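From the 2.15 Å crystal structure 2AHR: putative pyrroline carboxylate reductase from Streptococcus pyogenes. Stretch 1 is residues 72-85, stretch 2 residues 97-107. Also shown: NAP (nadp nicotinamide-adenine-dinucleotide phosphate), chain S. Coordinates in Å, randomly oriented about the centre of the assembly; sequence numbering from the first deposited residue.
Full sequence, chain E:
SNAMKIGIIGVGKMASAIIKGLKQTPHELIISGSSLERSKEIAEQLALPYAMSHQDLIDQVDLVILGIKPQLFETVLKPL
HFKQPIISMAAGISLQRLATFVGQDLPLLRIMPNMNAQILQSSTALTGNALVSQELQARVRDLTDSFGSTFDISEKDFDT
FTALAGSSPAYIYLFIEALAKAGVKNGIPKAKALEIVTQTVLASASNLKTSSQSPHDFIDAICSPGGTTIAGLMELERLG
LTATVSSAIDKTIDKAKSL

Stretch 1, residues 72-85: LFETVLKPLHFKQP
Stretch 2 97-107: RLATFVGQDLP

Stretch 1 turns helical from F73. Stretch 2 enters already helical at R97, from a helix that begins earlier in the chain. Their N-to-C directions differ by 30°, and the axes approach to 9.7 Å. Beyond the helices both chains run on as loop. K78 lies opposite F101 (CA to CA 5.2 Å), and P85 opposite P107 (CA to CA 4.9 Å). No direct hydrogen bond joins the stretches. Apolar packing, one CA-H...O contact and a bridging water link them; the two stretches bury 598 Å², both sides summed.

F73 points toward stretch 2, with chi1 at -94° and chi2 at 48°. Its CE2 is 3.7 Å from CD1 of L98 (chi1 t, chi2 p), and its CB is 4.0 Å from F101 CE2.

E74 CA lies over one face of the F101 ring, and E74 CB is 4.0 Å from F101 CE1. F101 (chi1 m, chi2 -43°) gives up more area to the contact than any other residue. E74 extends with chi1 t, and its OE1 forms a salt bridge with K78 NZ at 3.1 Å.

T75 and V76 are out of reach of stretch 2. Buried L77 (m, t) points toward it. Its CD1 is 3.7 Å from L98 CD1, and its CB is 4.2 Å from both F101 CB and V102 CG2.

K78 is m, then t throughout; its CE meets the edge of the F101 ring, 3.6 Å from CD1. Its aliphatic chain can thus pack on the ring while its charge is paired.

A type I turn spans L77 to L80, with L80 N hydrogen-bonded to L77 O at 3.1 Å. P79 is its third residue, with phi -62°, within the range its ring allows. Past the turn, one water accepts from F82 N (3.1 Å) and lies within hydrogen-bonding distance of L80 O (3.0 Å) and V102 O (2.9 Å).

F82 (phi/psi -88/151, chi1 m, chi2 91°) points toward stretch 2. Its CD1 is 3.4 Å from V102 CG2, and its CB is 3.6 Å from L106 CD1. Between V102 and L106, G103 turns the chain at phi 130°, psi 144°, where a CB would jam against the preceding carbonyl.

K83 (-139/3, chi1 m) and Q84 (-148/169; p, m) point away. K83 N donates to Q84 OE1 at 2.9 Å. Q84 O is 3.7 Å from CD2 of buried L106 (m, t).

P85 (-60/150) closes the contact. Its CA makes a CA-H...O contact with P107 O at 3.2 Å. The two prolines, both C-gamma exo, pack CB to CB at 4.1 Å.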

# COMPACT_ATOMS: atom_id res chain seq x y z
N LEU E 72 13.84 -33.14 -14.65
CA LEU E 72 14.55 -34.08 -15.52
C LEU E 72 14.19 -35.54 -15.31
O LEU E 72 14.80 -36.41 -15.92
CB LEU E 72 16.06 -33.91 -15.34
CG LEU E 72 16.86 -32.98 -16.26
CD1 LEU E 72 16.07 -31.73 -16.71
CD2 LEU E 72 18.16 -32.58 -15.58
N PHE E 73 13.23 -35.82 -14.44
CA PHE E 73 12.83 -37.20 -14.13
C PHE E 73 12.40 -38.01 -15.38
O PHE E 73 12.95 -39.08 -15.64
CB PHE E 73 11.74 -37.23 -13.04
CG PHE E 73 12.29 -37.41 -11.62
CD1 PHE E 73 13.35 -36.62 -11.16
CD2 PHE E 73 11.71 -38.33 -10.75
CE1 PHE E 73 13.85 -36.78 -9.86
CE2 PHE E 73 12.20 -38.50 -9.45
CZ PHE E 73 13.27 -37.72 -9.01
N GLU E 74 11.44 -37.48 -16.14
CA GLU E 74 10.96 -38.14 -17.36
C GLU E 74 12.08 -38.38 -18.38
O GLU E 74 12.35 -39.53 -18.73
CB GLU E 74 9.83 -37.31 -17.98
CG GLU E 74 9.14 -37.99 -19.15
CD GLU E 74 7.67 -37.61 -19.26
OE1 GLU E 74 6.89 -38.42 -19.82
OE2 GLU E 74 7.28 -36.52 -18.79
N THR E 75 12.73 -37.31 -18.81
CA THR E 75 13.86 -37.38 -19.74
C THR E 75 14.93 -38.40 -19.34
O THR E 75 15.37 -39.20 -20.17
CB THR E 75 14.50 -35.99 -19.92
OG1 THR E 75 13.54 -35.12 -20.54
CG2 THR E 75 15.76 -36.06 -20.79
N VAL E 76 15.35 -38.37 -18.08
CA VAL E 76 16.49 -39.18 -17.63
C VAL E 76 16.11 -40.61 -17.26
O VAL E 76 16.90 -41.52 -17.46
CB VAL E 76 17.31 -38.49 -16.47
CG1 VAL E 76 18.50 -39.34 -16.02
CG2 VAL E 76 17.80 -37.08 -16.89
N LEU E 77 14.90 -40.82 -16.72
CA LEU E 77 14.54 -42.14 -16.15
C LEU E 77 13.89 -43.14 -17.10
O LEU E 77 14.12 -44.35 -16.99
CB LEU E 77 13.67 -41.98 -14.90
CG LEU E 77 14.20 -41.10 -13.76
CD1 LEU E 77 13.20 -41.07 -12.63
CD2 LEU E 77 15.57 -41.55 -13.28
N LYS E 78 13.07 -42.64 -18.02
CA LYS E 78 12.28 -43.51 -18.90
C LYS E 78 13.15 -44.47 -19.75
O LYS E 78 12.86 -45.68 -19.76
CB LYS E 78 11.29 -42.70 -19.76
CG LYS E 78 10.09 -42.19 -18.98
CD LYS E 78 8.84 -42.02 -19.84
CE LYS E 78 7.66 -41.60 -18.97
NZ LYS E 78 6.35 -41.48 -19.68
N PRO E 79 14.20 -43.97 -20.43
CA PRO E 79 15.09 -44.88 -21.20
C PRO E 79 15.86 -45.95 -20.39
O PRO E 79 16.47 -46.83 -20.99
CB PRO E 79 16.09 -43.92 -21.87
CG PRO E 79 16.03 -42.67 -21.10
CD PRO E 79 14.61 -42.56 -20.60
N LEU E 80 15.82 -45.88 -19.07
CA LEU E 80 16.62 -46.78 -18.23
C LEU E 80 15.82 -48.01 -17.79
O LEU E 80 14.59 -47.98 -17.79
CB LEU E 80 17.15 -46.01 -17.01
CG LEU E 80 18.32 -45.01 -17.12
CD1 LEU E 80 18.38 -44.18 -18.40
CD2 LEU E 80 18.33 -44.07 -15.91
N HIS E 81 16.49 -49.10 -17.41
CA HIS E 81 15.77 -50.27 -16.91
C HIS E 81 16.17 -50.60 -15.47
O HIS E 81 17.25 -51.14 -15.23
CB HIS E 81 15.96 -51.51 -17.82
CG HIS E 81 15.94 -51.21 -19.29
ND1 HIS E 81 14.79 -51.20 -20.04
CD2 HIS E 81 16.95 -50.90 -20.15
CE1 HIS E 81 15.08 -50.91 -21.29
NE2 HIS E 81 16.39 -50.72 -21.39
N PHE E 82 15.29 -50.30 -14.52
CA PHE E 82 15.62 -50.44 -13.10
C PHE E 82 15.34 -51.84 -12.57
O PHE E 82 14.45 -52.53 -13.07
CB PHE E 82 14.97 -49.32 -12.26
CG PHE E 82 15.61 -47.97 -12.46
CD1 PHE E 82 15.14 -47.09 -13.43
CD2 PHE E 82 16.71 -47.58 -11.68
CE1 PHE E 82 15.74 -45.83 -13.63
CE2 PHE E 82 17.31 -46.33 -11.87
CZ PHE E 82 16.83 -45.46 -12.85
N LYS E 83 16.11 -52.27 -11.57
CA LYS E 83 16.18 -53.66 -11.16
C LYS E 83 16.22 -53.82 -9.63
O LYS E 83 16.34 -54.93 -9.10
CB LYS E 83 17.44 -54.29 -11.76
CG LYS E 83 17.53 -54.21 -13.30
CD LYS E 83 18.99 -54.14 -13.77
CE LYS E 83 19.19 -54.79 -15.16
NZ LYS E 83 18.42 -54.16 -16.29
N GLN E 84 16.13 -52.69 -8.93
CA GLN E 84 16.25 -52.64 -7.47
C GLN E 84 15.37 -51.52 -6.91
O GLN E 84 14.89 -50.69 -7.68
CB GLN E 84 17.70 -52.38 -7.07
CG GLN E 84 18.24 -51.07 -7.60
CD GLN E 84 18.59 -51.15 -9.06
OE1 GLN E 84 17.88 -50.61 -9.91
NE2 GLN E 84 19.68 -51.84 -9.37
N PRO E 85 15.18 -51.49 -5.57
CA PRO E 85 14.43 -50.37 -4.98
C PRO E 85 15.11 -49.03 -5.28
O PRO E 85 16.33 -48.97 -5.44
CB PRO E 85 14.46 -50.69 -3.48
CG PRO E 85 14.68 -52.17 -3.40
CD PRO E 85 15.62 -52.45 -4.54
N ARG E 97 3.70 -41.10 -9.62
CA ARG E 97 4.32 -40.57 -10.83
C ARG E 97 5.68 -41.20 -11.11
O ARG E 97 6.02 -41.42 -12.26
CB ARG E 97 4.46 -39.06 -10.75
CG ARG E 97 3.14 -38.33 -10.95
CD ARG E 97 3.24 -36.83 -10.69
NE ARG E 97 4.20 -36.14 -11.55
CZ ARG E 97 4.69 -34.92 -11.30
NH1 ARG E 97 4.30 -34.28 -10.20
NH2 ARG E 97 5.55 -34.36 -12.13
N LEU E 98 6.46 -41.47 -10.05
CA LEU E 98 7.78 -42.10 -10.20
C LEU E 98 7.64 -43.51 -10.78
O LEU E 98 8.41 -43.91 -11.64
CB LEU E 98 8.54 -42.14 -8.86
CG LEU E 98 9.97 -42.75 -8.88
CD1 LEU E 98 10.92 -41.99 -9.82
CD2 LEU E 98 10.59 -42.87 -7.48
N ALA E 99 6.64 -44.25 -10.29
CA ALA E 99 6.35 -45.60 -10.78
C ALA E 99 6.05 -45.63 -12.28
O ALA E 99 6.39 -46.60 -12.94
CB ALA E 99 5.22 -46.23 -9.99
N THR E 100 5.42 -44.59 -12.82
CA THR E 100 5.16 -44.52 -14.27
C THR E 100 6.44 -44.28 -15.07
O THR E 100 6.50 -44.64 -16.25
CB THR E 100 4.04 -43.47 -14.68
OG1 THR E 100 4.57 -42.14 -14.70
CG2 THR E 100 2.82 -43.53 -13.75
N PHE E 101 7.45 -43.67 -14.44
CA PHE E 101 8.70 -43.37 -15.14
C PHE E 101 9.63 -44.56 -15.12
O PHE E 101 10.52 -44.67 -15.96
CB PHE E 101 9.46 -42.21 -14.51
CG PHE E 101 8.72 -40.90 -14.49
CD1 PHE E 101 7.99 -40.47 -15.60
CD2 PHE E 101 8.78 -40.09 -13.38
CE1 PHE E 101 7.31 -39.24 -15.57
CE2 PHE E 101 8.11 -38.86 -13.35
CZ PHE E 101 7.37 -38.44 -14.45
N VAL E 102 9.40 -45.46 -14.17
CA VAL E 102 10.43 -46.39 -13.67
C VAL E 102 9.95 -47.85 -13.49
O VAL E 102 10.76 -48.78 -13.52
CB VAL E 102 11.01 -45.79 -12.35
CG1 VAL E 102 10.91 -46.73 -11.16
CG2 VAL E 102 12.41 -45.23 -12.57
N GLY E 103 8.64 -48.06 -13.32
CA GLY E 103 8.12 -49.42 -13.21
C GLY E 103 7.20 -49.66 -12.03
O GLY E 103 7.41 -49.12 -10.93
N GLN E 104 6.19 -50.51 -12.26
CA GLN E 104 5.14 -50.78 -11.28
C GLN E 104 5.49 -51.95 -10.38
O GLN E 104 4.70 -52.31 -9.48
CB GLN E 104 3.83 -51.08 -12.01
CG GLN E 104 3.34 -49.94 -12.92
CD GLN E 104 2.81 -48.75 -12.13
OE1 GLN E 104 2.46 -48.88 -10.95
NE2 GLN E 104 2.73 -47.60 -12.79
N ASP E 105 6.65 -52.55 -10.62
CA ASP E 105 7.11 -53.71 -9.85
C ASP E 105 8.27 -53.39 -8.90
O ASP E 105 8.86 -54.30 -8.33
CB ASP E 105 7.47 -54.87 -10.79
CG ASP E 105 8.54 -54.50 -11.81
OD1 ASP E 105 8.72 -53.30 -12.12
OD2 ASP E 105 9.21 -55.43 -12.32
N LEU E 106 8.57 -52.11 -8.70
CA LEU E 106 9.68 -51.70 -7.83
C LEU E 106 9.22 -51.12 -6.49
O LEU E 106 8.30 -50.29 -6.45
CB LEU E 106 10.61 -50.74 -8.56
CG LEU E 106 11.23 -51.33 -9.83
CD1 LEU E 106 11.91 -50.26 -10.66
CD2 LEU E 106 12.19 -52.49 -9.51
N PRO E 107 9.85 -51.56 -5.38
CA PRO E 107 9.66 -50.82 -4.13
C PRO E 107 10.28 -49.43 -4.31
O PRO E 107 11.42 -49.32 -4.74
CB PRO E 107 10.45 -51.65 -3.11
CG PRO E 107 10.58 -53.04 -3.76
CD PRO E 107 10.73 -52.73 -5.21
PA NAP S . 21.62 -29.18 -8.40
O1A NAP S . 21.35 -28.34 -9.59
O2A NAP S . 22.63 -28.53 -7.52
O5B NAP S . 22.09 -30.68 -8.79
C5B NAP S . 21.56 -31.39 -9.89
C4B NAP S . 22.69 -32.21 -10.51
O4B NAP S . 22.20 -33.17 -11.43
C3B NAP S . 23.68 -31.31 -11.24
O3B NAP S . 24.95 -31.48 -10.65
C2B NAP S . 23.66 -31.79 -12.69
O2B NAP S . 24.94 -31.93 -13.28
C1B NAP S . 23.07 -33.18 -12.55
N9A NAP S . 22.45 -33.63 -13.82
C8A NAP S . 21.89 -32.86 -14.81
N7A NAP S . 21.46 -33.67 -15.81
C5A NAP S . 21.73 -34.96 -15.47
C6A NAP S . 21.52 -36.17 -16.13
N6A NAP S . 21.48 -36.16 -17.46
N1A NAP S . 21.92 -37.34 -15.51
C2A NAP S . 22.54 -37.31 -14.27
N3A NAP S . 22.76 -36.11 -13.64
C4A NAP S . 22.36 -34.95 -14.22
O3 NAP S . 20.23 -29.49 -7.63
PN NAP S . 20.12 -29.84 -6.05
O1N NAP S . 19.90 -28.55 -5.33
O2N NAP S . 21.22 -30.74 -5.61
O5D NAP S . 18.73 -30.67 -6.02
C5D NAP S . 18.67 -32.03 -6.39
C4D NAP S . 17.42 -32.68 -5.81
O4D NAP S . 17.37 -32.55 -4.40
C3D NAP S . 16.15 -32.03 -6.36
O3D NAP S . 15.30 -33.06 -6.80
C2D NAP S . 15.52 -31.27 -5.20
O2D NAP S . 14.10 -31.32 -5.28
C1D NAP S . 16.13 -31.99 -3.98
N1N NAP S . 16.39 -31.16 -2.77
C2N NAP S . 17.29 -30.12 -2.79
C3N NAP S . 17.54 -29.38 -1.63
C7N NAP S . 18.61 -28.33 -1.59
O7N NAP S . 18.83 -27.69 -0.36
N7N NAP S . 19.32 -28.03 -2.69
C4N NAP S . 16.87 -29.70 -0.45
C5N NAP S . 15.96 -30.75 -0.43
C6N NAP S . 15.74 -31.47 -1.60
P2B NAP S . 25.85 -30.69 -13.80
O1X NAP S . 27.02 -31.27 -14.58
O2X NAP S . 25.03 -29.82 -14.73
O3X NAP S . 26.36 -29.87 -12.63
O HOH W 1 12.77 -48.92 -15.62